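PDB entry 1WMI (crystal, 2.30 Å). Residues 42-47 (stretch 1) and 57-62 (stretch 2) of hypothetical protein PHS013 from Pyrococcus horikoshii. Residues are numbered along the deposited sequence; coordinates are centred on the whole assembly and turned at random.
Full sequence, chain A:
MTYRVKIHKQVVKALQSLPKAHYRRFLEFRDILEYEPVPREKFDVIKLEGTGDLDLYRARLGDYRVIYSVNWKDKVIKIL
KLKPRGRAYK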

# COMPACT_ATOMS: atom_id res chain seq x y z
N LYS A 42 9.79 -0.63 -0.88
CA LYS A 42 10.11 -2.04 -0.98
C LYS A 42 9.11 -2.99 -0.32
O LYS A 42 8.98 -4.13 -0.74
CB LYS A 42 11.51 -2.30 -0.41
CG LYS A 42 12.08 -3.68 -0.73
CD LYS A 42 13.60 -3.63 -0.79
CE LYS A 42 14.08 -2.69 -1.89
NZ LYS A 42 15.53 -2.41 -1.76
N PHE A 43 8.41 -2.52 0.70
CA PHE A 43 7.46 -3.38 1.38
C PHE A 43 6.02 -2.88 1.45
O PHE A 43 5.25 -3.31 2.31
CB PHE A 43 7.98 -3.69 2.78
CG PHE A 43 9.22 -4.53 2.78
CD1 PHE A 43 9.15 -5.88 2.47
CD2 PHE A 43 10.46 -3.97 3.07
CE1 PHE A 43 10.30 -6.67 2.43
CE2 PHE A 43 11.61 -4.74 3.04
CZ PHE A 43 11.53 -6.10 2.72
N ASP A 44 5.67 -1.96 0.55
CA ASP A 44 4.31 -1.42 0.46
C ASP A 44 3.73 -1.14 1.84
O ASP A 44 2.55 -1.39 2.09
CB ASP A 44 3.43 -2.43 -0.28
CG ASP A 44 2.26 -1.78 -1.00
OD1 ASP A 44 2.05 -0.56 -0.85
OD2 ASP A 44 1.55 -2.51 -1.74
N VAL A 45 4.55 -0.61 2.73
CA VAL A 45 4.11 -0.34 4.09
C VAL A 45 3.18 0.86 4.24
O VAL A 45 3.32 1.87 3.54
CB VAL A 45 5.33 -0.13 5.02
CG1 VAL A 45 6.32 -1.28 4.87
CG2 VAL A 45 6.01 1.17 4.69
N ILE A 46 2.23 0.75 5.17
CA ILE A 46 1.28 1.82 5.46
C ILE A 46 1.22 2.08 6.96
O ILE A 46 1.34 1.15 7.77
CB ILE A 46 -0.14 1.48 4.99
CG1 ILE A 46 -0.63 0.22 5.70
CG2 ILE A 46 -0.16 1.32 3.48
CD1 ILE A 46 -2.08 -0.11 5.42
N LYS A 47 1.04 3.34 7.35
CA LYS A 47 0.95 3.68 8.77
C LYS A 47 -0.48 3.46 9.25
O LYS A 47 -1.40 4.18 8.84
CB LYS A 47 1.35 5.13 9.02
CG LYS A 47 1.37 5.51 10.50
CD LYS A 47 1.99 6.88 10.72
CE LYS A 47 1.14 7.98 10.10
NZ LYS A 47 1.69 9.34 10.35
N TYR A 57 2.38 -0.06 11.99
CA TYR A 57 2.53 -0.14 10.55
C TYR A 57 2.16 -1.53 10.05
O TYR A 57 2.08 -2.47 10.83
CB TYR A 57 3.99 0.16 10.16
CG TYR A 57 4.44 1.58 10.44
CD1 TYR A 57 4.13 2.61 9.56
CD2 TYR A 57 5.18 1.88 11.59
CE1 TYR A 57 4.54 3.91 9.81
CE2 TYR A 57 5.59 3.19 11.84
CZ TYR A 57 5.26 4.19 10.95
OH TYR A 57 5.67 5.48 11.17
N ARG A 58 1.93 -1.63 8.75
CA ARG A 58 1.63 -2.91 8.12
C ARG A 58 2.53 -3.04 6.91
O ARG A 58 2.50 -2.19 6.02
CB ARG A 58 0.18 -3.01 7.64
CG ARG A 58 -0.11 -4.36 6.98
CD ARG A 58 -0.77 -4.21 5.62
NE ARG A 58 0.00 -3.39 4.70
CZ ARG A 58 -0.47 -2.92 3.55
NH1 ARG A 58 0.30 -2.18 2.76
NH2 ARG A 58 -1.71 -3.20 3.18
N ALA A 59 3.34 -4.09 6.90
CA ALA A 59 4.24 -4.33 5.79
C ALA A 59 3.77 -5.55 5.03
O ALA A 59 3.23 -6.50 5.62
CB ALA A 59 5.66 -4.55 6.29
N ARG A 60 3.96 -5.53 3.72
CA ARG A 60 3.56 -6.64 2.88
C ARG A 60 4.82 -7.36 2.38
O ARG A 60 5.69 -6.76 1.73
CB ARG A 60 2.71 -6.12 1.71
CG ARG A 60 2.04 -7.20 0.88
CD ARG A 60 1.08 -6.62 -0.15
NE ARG A 60 -0.12 -6.05 0.46
CZ ARG A 60 -1.05 -6.76 1.09
NH1 ARG A 60 -2.11 -6.15 1.61
NH2 ARG A 60 -0.93 -8.08 1.21
N LEU A 61 4.94 -8.64 2.72
CA LEU A 61 6.09 -9.41 2.30
C LEU A 61 5.74 -10.36 1.16
O LEU A 61 6.54 -11.21 0.78
CB LEU A 61 6.68 -10.19 3.48
CG LEU A 61 7.65 -9.41 4.39
CD1 LEU A 61 6.95 -8.23 5.04
CD2 LEU A 61 8.20 -10.35 5.44
N GLY A 62 4.54 -10.21 0.62
CA GLY A 62 4.10 -11.07 -0.47
C GLY A 62 2.92 -11.94 -0.06
O GLY A 62 1.79 -11.46 -0.00

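The two stretches form a short antiparallel β-contact in which backbone hydrogen bonds set the register and side chains add apolar and polar contacts. Their end-to-end directions differ by 163°, and the pairing follows the antiparallel rule that bonded and non-bonded pairs alternate. I46 and R58 make the bonded pair: I46 N donates to R58 O at 3.1 Å, and R58 N returns a bond to I46 O at 3.0 Å. K47 and Y57 form the adjacent non-bonded pair, with CA atoms 4.5 Å apart; here the tyrosine ring comes close to the first carbons of the lysine side chain, Y57 CE1 approaching K47 CB to 3.5 Å.

Before the strand of stretch 1, D44 is the first residue to leave helical angles, with positive phi, yet contact continues. R60 N donates to F43 O at 2.9 Å in a nearly linear bond. The carbonyl of D44 is met by a side chain instead: R58 NH1 donates to D44 O at a very short 2.5 Å, while I46 CD1 lies over one face of the same guanidinium. The group can serve both because its N-H donors point outward in its plane, where D44 O lies, leaving the flat face free for carbon. The alanine of stretch 2 joins an apolar cluster, with V45 CG1 3.6 Å from A59 CB, and F43 CD1 reaches L61 CD1 at 4.1 Å.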